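Local structure of phosphoheptose isomerase (Neisseria gonorrhoeae, 5I01) at residues S89-I94 with H102-Q107; Y98-V103 with S127-E132. The protein isomerises sedoheptulose 7-phosphate to D-glycero-D-manno-heptose 7-phosphate as a zinc-dependent homotetramer, the first step in making the heptose of lipooligosaccharide. The protein carries 1 engineered substitution. One frame throughout, in Å; residues are numbered along the deposited sequence.

Interaction 1. Residues S89-I94 with H102-Q107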
ATOM      1  N   SER A  89       2.359   1.660   7.252  1.00 27.25           N
ATOM      2  CA  SER A  89       3.027   2.009   8.509  1.00 27.38           C
ATOM      3  C   SER A  89       2.069   2.687   9.492  1.00 26.86           C
ATOM      4  O   SER A  89       2.140   2.418  10.689  1.00 26.68           O
ATOM      5  CB  SER A  89       4.273   2.855   8.263  1.00 27.44           C
ATOM      6  OG  SER A  89       5.270   2.082   7.602  1.00 27.61           O
ATOM      7  N   ALA A  90       1.158   3.514   8.982  1.00 26.76           N
ATOM      8  CA  ALA A  90       0.134   4.176   9.799  1.00 27.28           C
ATOM      9  C   ALA A  90      -0.947   3.218  10.255  1.00 27.91           C
ATOM     10  O   ALA A  90      -1.338   3.238  11.410  1.00 28.53           O
ATOM     11  CB  ALA A  90      -0.504   5.325   9.037  1.00 28.04           C
ATOM     12  N   LEU A  91      -1.444   2.389   9.345  1.00 29.69           N
ATOM     13  CA  LEU A  91      -2.441   1.381   9.705  1.00 30.73           C
ATOM     14  C   LEU A  91      -1.911   0.420  10.797  1.00 30.19           C
ATOM     15  O   LEU A  91      -2.571   0.211  11.818  1.00 28.99           O
ATOM     16  CB  LEU A  91      -2.900   0.597   8.466  1.00 31.54           C
ATOM     17  CG  LEU A  91      -3.731   1.348   7.416  1.00 32.61           C
ATOM     18  CD1 LEU A  91      -3.865   0.510   6.159  1.00 33.81           C
ATOM     19  CD2 LEU A  91      -5.115   1.711   7.906  1.00 32.36           C
ATOM     20  N   THR A  92      -0.718  -0.137  10.588  1.00 29.13           N
ATOM     21  CA  THR A  92      -0.144  -1.095  11.544  1.00 29.22           C
ATOM     22  C   THR A  92       0.328  -0.452  12.848  1.00 28.75           C
ATOM     23  O   THR A  92       0.251  -1.072  13.900  1.00 29.56           O
ATOM     24  CB  THR A  92       0.984  -1.968  10.935  1.00 28.78           C
ATOM     25  OG1 THR A  92       2.070  -1.150  10.465  1.00 27.54           O
ATOM     26  CG2 THR A  92       0.435  -2.837   9.786  1.00 29.28           C
ATOM     27  N   ALA A  93       0.799   0.785  12.788  1.00 28.85           N
ATOM     28  CA  ALA A  93       1.219   1.481  14.003  1.00 31.13           C
ATOM     29  C   ALA A  93       0.028   1.735  14.905  1.00 32.86           C
ATOM     30  O   ALA A  93       0.081   1.465  16.090  1.00 33.45           O
ATOM     31  CB  ALA A  93       1.909   2.802  13.670  1.00 30.86           C
ATOM     32  N   ILE A  94      -1.052   2.253  14.325  1.00 35.73           N
ATOM     33  CA  ILE A  94      -2.226   2.668  15.095  1.00 35.64           C
ATOM     34  C   ILE A  94      -2.979   1.440  15.592  1.00 36.56           C
ATOM     35  O   ILE A  94      -3.392   1.400  16.750  1.00 35.10           O
ATOM     36  CB  ILE A  94      -3.141   3.606  14.277  1.00 35.12           C
ATOM     37  CG1 ILE A  94      -2.395   4.907  13.945  1.00 34.90           C
ATOM     38  CG2 ILE A  94      -4.433   3.902  15.036  1.00 35.68           C
ATOM     39  CD1 ILE A  94      -3.005   5.695  12.805  1.00 36.63           C
ATOM     40  N   HIS A 102      -9.284   3.054  15.687  1.00 34.60           N
ATOM     41  CA  HIS A 102      -8.777   4.409  15.519  1.00 35.64           C
ATOM     42  C   HIS A 102      -7.886   4.584  14.273  1.00 34.69           C
ATOM     43  O   HIS A 102      -7.283   5.643  14.097  1.00 33.99           O
ATOM     44  CB  HIS A 102      -7.989   4.819  16.772  1.00 38.75           C
ATOM     45  CG  HIS A 102      -8.717   4.559  18.057  1.00 42.93           C
ATOM     46  ND1 HIS A 102      -9.709   5.390  18.534  1.00 44.34           N
ATOM     47  CD2 HIS A 102      -8.607   3.553  18.958  1.00 44.39           C
ATOM     48  CE1 HIS A 102     -10.175   4.910  19.672  1.00 44.25           C
ATOM     49  NE2 HIS A 102      -9.523   3.795  19.952  1.00 44.30           N
ATOM     50  N   VAL A 103      -7.800   3.569  13.406  1.00 33.34           N
ATOM     51  CA  VAL A 103      -6.911   3.656  12.238  1.00 31.74           C
ATOM     52  C   VAL A 103      -7.283   4.736  11.230  1.00 29.86           C
ATOM     53  O   VAL A 103      -6.402   5.273  10.574  1.00 30.54           O
ATOM     54  CB  VAL A 103      -6.687   2.307  11.502  1.00 31.59           C
ATOM     55  CG1 VAL A 103      -5.974   1.312  12.416  1.00 31.75           C
ATOM     56  CG2 VAL A 103      -7.979   1.746  10.910  1.00 31.82           C
ATOM     57  N   PHE A 104      -8.570   5.047  11.106  1.00 28.64           N
ATOM     58  CA  PHE A 104      -9.038   6.126  10.211  1.00 28.13           C
ATOM     59  C   PHE A 104      -9.249   7.452  10.955  1.00 27.98           C
ATOM     60  O   PHE A 104      -8.861   8.518  10.462  1.00 27.62           O
ATOM     61  CB  PHE A 104     -10.333   5.715   9.490  1.00 27.34           C
ATOM     62  CG  PHE A 104     -10.219   4.433   8.689  1.00 26.89           C
ATOM     63  CD1 PHE A 104      -9.075   4.140   7.941  1.00 26.99           C
ATOM     64  CD2 PHE A 104     -11.271   3.528   8.657  1.00 26.48           C
ATOM     65  CE1 PHE A 104      -8.986   2.969   7.211  1.00 26.62           C
ATOM     66  CE2 PHE A 104     -11.188   2.354   7.922  1.00 25.92           C
ATOM     67  CZ  PHE A 104     -10.050   2.076   7.198  1.00 26.44           C
ATOM     68  N   SER A 105      -9.848   7.385  12.138  1.00 27.55           N
ATOM     69  CA  SER A 105     -10.073   8.580  12.956  1.00 29.03           C
ATOM     70  C   SER A 105      -8.798   9.368  13.314  1.00 29.81           C
ATOM     71  O   SER A 105      -8.866  10.575  13.461  1.00 30.73           O
ATOM     72  CB  SER A 105     -10.837   8.221  14.238  1.00 29.10           C
ATOM     73  OG  SER A 105      -9.969   7.648  15.199  1.00 31.04           O
ATOM     74  N   LYS A 106      -7.649   8.706  13.456  1.00 31.70           N
ATOM     75  CA  LYS A 106      -6.388   9.414  13.743  1.00 32.96           C
ATOM     76  C   LYS A 106      -5.824  10.149  12.524  1.00 33.15           C
ATOM     77  O   LYS A 106      -5.272  11.246  12.648  1.00 32.52           O
ATOM     78  CB  LYS A 106      -5.337   8.462  14.324  1.00 36.42           C
ATOM     79  CG  LYS A 106      -5.627   8.043  15.762  1.00 39.06           C
ATOM     80  CD  LYS A 106      -4.409   7.467  16.459  1.00 42.13           C
ATOM     81  CE  LYS A 106      -3.418   8.546  16.900  1.00 44.98           C
ATOM     82  NZ  LYS A 106      -3.938   9.407  18.001  1.00 46.77           N
ATOM     83  N   GLN A 107      -5.958   9.546  11.349  1.00 33.64           N
ATOM     84  CA  GLN A 107      -5.554  10.206  10.106  1.00 34.06           C
ATOM     85  C   GLN A 107      -6.453  11.402   9.753  1.00 32.94           C
ATOM     86  O   GLN A 107      -5.987  12.374   9.150  1.00 32.39           O
ATOM     87  CB  GLN A 107      -5.512   9.206   8.956  1.00 34.16           C
ATOM     88  CG  GLN A 107      -4.452   8.133   9.127  1.00 35.71           C
ATOM     89  CD  GLN A 107      -4.439   7.170   7.964  1.00 37.57           C
ATOM     90  OE1 GLN A 107      -3.946   7.492   6.872  1.00 38.89           O
ATOM     91  NE2 GLN A 107      -4.997   5.982   8.178  1.00 38.02           N
TER

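Interaction 2. Residues Y98-V103 with S127-E132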
ATOM      1  N   TYR A  98      -2.687   1.837  19.452  1.00 45.30           N
ATOM      2  CA  TYR A  98      -3.957   2.302  20.002  1.00 45.26           C
ATOM      3  C   TYR A  98      -5.074   1.255  19.890  1.00 42.60           C
ATOM      4  O   TYR A  98      -5.770   0.982  20.872  1.00 42.33           O
ATOM      5  CB  TYR A  98      -4.348   3.637  19.363  1.00 47.74           C
ATOM      6  CG  TYR A  98      -3.320   4.709  19.635  1.00 52.15           C
ATOM      7  CD1 TYR A  98      -3.254   5.332  20.880  1.00 56.07           C
ATOM      8  CD2 TYR A  98      -2.381   5.080  18.662  1.00 55.85           C
ATOM      9  CE1 TYR A  98      -2.296   6.305  21.148  1.00 59.75           C
ATOM     10  CE2 TYR A  98      -1.417   6.053  18.921  1.00 57.31           C
ATOM     11  CZ  TYR A  98      -1.379   6.663  20.165  1.00 59.28           C
ATOM     12  OH  TYR A  98      -0.442   7.634  20.439  1.00 63.08           O
ATOM     13  N   GLY A  99      -5.230   0.661  18.711  1.00 38.92           N
ATOM     14  CA  GLY A  99      -6.310  -0.288  18.444  1.00 36.15           C
ATOM     15  C   GLY A  99      -6.900  -0.035  17.083  1.00 34.64           C
ATOM     16  O   GLY A  99      -6.867   1.091  16.580  1.00 35.27           O
ATOM     17  N   PHE A 100      -7.454  -1.079  16.485  1.00 34.47           N
ATOM     18  CA  PHE A 100      -7.899  -1.018  15.090  1.00 35.37           C
ATOM     19  C   PHE A 100      -9.009   0.007  14.813  1.00 36.36           C
ATOM     20  O   PHE A 100      -9.101   0.525  13.703  1.00 37.04           O
ATOM     21  CB  PHE A 100      -8.318  -2.403  14.584  1.00 35.33           C
ATOM     22  CG  PHE A 100      -8.548  -2.450  13.096  1.00 35.67           C
ATOM     23  CD1 PHE A 100      -7.486  -2.285  12.207  1.00 35.98           C
ATOM     24  CD2 PHE A 100      -9.825  -2.624  12.579  1.00 35.53           C
ATOM     25  CE1 PHE A 100      -7.693  -2.307  10.833  1.00 35.56           C
ATOM     26  CE2 PHE A 100     -10.037  -2.653  11.208  1.00 36.29           C
ATOM     27  CZ  PHE A 100      -8.968  -2.498  10.337  1.00 35.58           C
ATOM     28  N   ASP A 101      -9.818   0.327  15.818  1.00 36.52           N
ATOM     29  CA  ASP A 101     -10.952   1.239  15.641  1.00 38.03           C
ATOM     30  C   ASP A 101     -10.560   2.725  15.468  1.00 36.08           C
ATOM     31  O   ASP A 101     -11.417   3.548  15.142  1.00 33.49           O
ATOM     32  CB  ASP A 101     -11.943   1.073  16.806  1.00 41.40           C
ATOM     33  CG  ASP A 101     -12.468  -0.379  16.954  1.00 45.95           C
ATOM     34  OD1 ASP A 101     -12.159  -1.264  16.103  1.00 45.76           O
ATOM     35  OD2 ASP A 101     -13.197  -0.629  17.948  1.00 51.85           O
ATOM     36  N   HIS A 102      -9.284   3.054  15.687  1.00 34.60           N
ATOM     37  CA  HIS A 102      -8.777   4.409  15.519  1.00 35.64           C
ATOM     38  C   HIS A 102      -7.886   4.584  14.273  1.00 34.69           C
ATOM     39  O   HIS A 102      -7.283   5.643  14.097  1.00 33.99           O
ATOM     40  CB  HIS A 102      -7.989   4.819  16.772  1.00 38.75           C
ATOM     41  CG  HIS A 102      -8.717   4.559  18.057  1.00 42.93           C
ATOM     42  ND1 HIS A 102      -9.709   5.390  18.534  1.00 44.34           N
ATOM     43  CD2 HIS A 102      -8.607   3.553  18.958  1.00 44.39           C
ATOM     44  CE1 HIS A 102     -10.175   4.910  19.672  1.00 44.25           C
ATOM     45  NE2 HIS A 102      -9.523   3.795  19.952  1.00 44.30           N
ATOM     46  N   VAL A 103      -7.800   3.569  13.406  1.00 33.34           N
ATOM     47  CA  VAL A 103      -6.911   3.656  12.238  1.00 31.74           C
ATOM     48  C   VAL A 103      -7.283   4.736  11.230  1.00 29.86           C
ATOM     49  O   VAL A 103      -6.402   5.273  10.574  1.00 30.54           O
ATOM     50  CB  VAL A 103      -6.687   2.307  11.502  1.00 31.59           C
ATOM     51  CG1 VAL A 103      -5.974   1.312  12.416  1.00 31.75           C
ATOM     52  CG2 VAL A 103      -7.979   1.746  10.910  1.00 31.82           C
ATOM     53  N   SER A 127     -19.294  -0.558  10.569  1.00 36.22           N
ATOM     54  CA  SER A 127     -17.842  -0.646  10.711  1.00 36.96           C
ATOM     55  C   SER A 127     -17.344   0.305  11.803  1.00 37.59           C
ATOM     56  O   SER A 127     -17.461   1.533  11.666  1.00 37.02           O
ATOM     57  CB  SER A 127     -17.133  -0.326   9.391  1.00 37.83           C
ATOM     58  OG  SER A 127     -17.324  -1.365   8.452  1.00 38.82           O
ATOM     59  N   ALA A 128     -16.790  -0.281  12.872  1.00 37.08           N
ATOM     60  CA  ALA A 128     -16.306   0.466  14.040  1.00 35.69           C
ATOM     61  C   ALA A 128     -15.298   1.570  13.697  1.00 34.28           C
ATOM     62  O   ALA A 128     -15.431   2.702  14.190  1.00 33.19           O
ATOM     63  CB  ALA A 128     -15.713  -0.489  15.067  1.00 35.74           C
ATOM     64  N   ASN A 129     -14.305   1.256  12.857  1.00 33.00           N
ATOM     65  CA  ASN A 129     -13.306   2.279  12.469  1.00 32.30           C
ATOM     66  C   ASN A 129     -13.846   3.387  11.561  1.00 30.11           C
ATOM     67  O   ASN A 129     -13.372   4.524  11.650  1.00 30.86           O
ATOM     68  CB  ASN A 129     -12.006   1.686  11.907  1.00 32.51           C
ATOM     69  CG  ASN A 129     -12.216   0.775  10.720  1.00 32.72           C
ATOM     70  OD1 ASN A 129     -13.318   0.653  10.186  1.00 33.58           O
ATOM     71  ND2 ASN A 129     -11.142   0.112  10.309  1.00 31.80           N
ATOM     72  N   VAL A 130     -14.842   3.075  10.736  1.00 28.73           N
ATOM     73  CA  VAL A 130     -15.528   4.098   9.925  1.00 29.12           C
ATOM     74  C   VAL A 130     -16.439   4.998  10.776  1.00 30.14           C
ATOM     75  O   VAL A 130     -16.517   6.195  10.527  1.00 28.44           O
ATOM     76  CB  VAL A 130     -16.337   3.489   8.765  1.00 28.79           C
ATOM     77  CG1 VAL A 130     -16.939   4.600   7.895  1.00 28.58           C
ATOM     78  CG2 VAL A 130     -15.454   2.558   7.938  1.00 28.84           C
ATOM     79  N   ILE A 131     -17.113   4.419  11.777  1.00 32.80           N
ATOM     80  CA  ILE A 131     -17.882   5.199  12.781  1.00 33.87           C
ATOM     81  C   ILE A 131     -16.993   6.207  13.529  1.00 35.32           C
ATOM     82  O   ILE A 131     -17.327   7.399  13.604  1.00 34.92           O
ATOM     83  CB  ILE A 131     -18.591   4.277  13.819  1.00 33.38           C
ATOM     84  CG1 ILE A 131     -19.737   3.480  13.154  1.00 32.60           C
ATOM     85  CG2 ILE A 131     -19.099   5.076  15.031  1.00 31.94           C
ATOM     86  CD1 ILE A 131     -20.224   2.297  13.978  1.00 31.77           C
ATOM     87  N   GLU A 132     -15.876   5.734  14.085  1.00 36.38           N
ATOM     88  CA  GLU A 132     -14.947   6.631  14.792  1.00 38.24           C
ATOM     89  C   GLU A 132     -14.417   7.748  13.874  1.00 37.50           C
ATOM     90  O   GLU A 132     -14.222   8.884  14.331  1.00 36.07           O
ATOM     91  CB  GLU A 132     -13.795   5.850  15.454  1.00 41.22           C
ATOM     92  CG  GLU A 132     -14.142   5.239  16.810  1.00 43.71           C
ATOM     93  CD  GLU A 132     -14.112   6.257  17.958  1.00 48.36           C
ATOM     94  OE1 GLU A 132     -13.031   6.838  18.243  1.00 53.54           O
ATOM     95  OE2 GLU A 132     -15.164   6.477  18.596  1.00 48.15           O
TER
HETATM   96  O   HOH W   1     -10.897   4.806  13.034  1.00 26.08           O

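Interaction 1. Residues S89-I94 with H102-Q107
The CB methyl of Ala90 approaches the amide of Gln107, 4.5 Å from its CD, where two helices of the SIS domain meet. Helix 88-97 runs into a short loop, and the chain returns to pack the start of helix 105-111 against it. A small residue suits Ala90, since Thr69 of a third subunit packs on it as well.

One residue on, Leu91 reaches across with a single branch. Its chi1 (-69°) sets CG beside the backbone N; from there CD2 lies 4.0 Å from Val103 CB, the two side chains crossing at about a right angle. The same methyl meets the Phe104 ring at CE1, while the backbone O of Leu91 is touched by Val103 CG1. On a face of the Phe104 ring, Val103 CG2 sits 3.9 Å above the plane and over its centre. Phe104 also packs on Asn54, predicted to bind substrate, and Leu91 on Thr88 of a second subunit. Leucine, valine and phenylalanine thus bury one another's carbon surfaces.

Ile94 makes the largest contribution, and its beta-branching is what the site uses. CG1 is anti to the carbonyl carbon, leaving CG2 anti to the backbone N; this second branch meets His102 O at 3.5 Å, and also Val103 CA and Lys106 CD. The CD1 methyl touches Lys106 CB. Lysine serves here through its aliphatic stem: the chain bends at chi3 and chi4, and the ammonium forms a salt bridge with Glu78 of a third subunit and a cation-pi contact with Tyr98.

The amide of Gln107 is held by two acceptors: NE2 donates to Leu84 O and, at 2.9 Å, to Val103 O in a nearly straight bond (169°), the latter oxygen lying in the amide plane.

Interaction 2. Residues Y98-V103 with S127-E132
Asp101 O meets the first turn of helix 128-139, 3.5 Å from Asn129 CA in a CA-H...O contact and 3.3 Å from Glu132 CB. A water also donates to Asn129 O and to Asp101 O, though the bond to Asp101 O, at 2.5 Å, is doubtfully short.

The side chains flank this backbone meeting. Phe100 has CG anti to its backbone N (chi1 -170°), and its ring meets Asn129 with the ring and amide planes 45° apart. The contact is tight: CE2 is 3.1 Å from Asn129 ND2, and Val103 CG2 touches the same nitrogen at 3.6 Å. Asparagine suits this place because its OD1 accepts from Asn54 ND2, of a predicted substrate-binding residue, while the ND2 side meets Phe100 and Val103. Asp101 lays its carboxylate against the CB of Ala128, CG at 3.8 Å, where the small methyl allows it close to the helix start; the helix end would probably favour that negative charge.

Glu132, bent at chi2 (-79°), lies beside His102 and points the same way, with OE1 3.6 Å from ND1 and the carboxylate and ring planes nearly perpendicular. The nearby charge may favour a protonated imidazole.

Helix 128-139 starts just after Ser127, itself predicted to bind substrate, and follows strand 117-122 of the parallel sheet. It receives the loop from helix 88-97, while its Val130 and Ile131 pack on helix 153-158.

From the N terminus, helix 88-97 supplies the first side of interaction 1, and the chain goes directly into residues 98-103, the first side of interaction 2. A probable hydrogen bond from Gly99 N to Ile94 O marks this hand-over. Interaction 1 then closes a short loop at 102-107, sharing His102 and Val103 with interaction 2. The latter closes a longer loop, which takes in helix 105-111 and strand 117-122 before reaching 127-132. The two loops therefore overlap and cross rather than nest. Phe104 also packs on Asn129, so helices 88-97, 105-111 and 128-139 are tied into one unit beside the sheet, and both contacts border the second subunit.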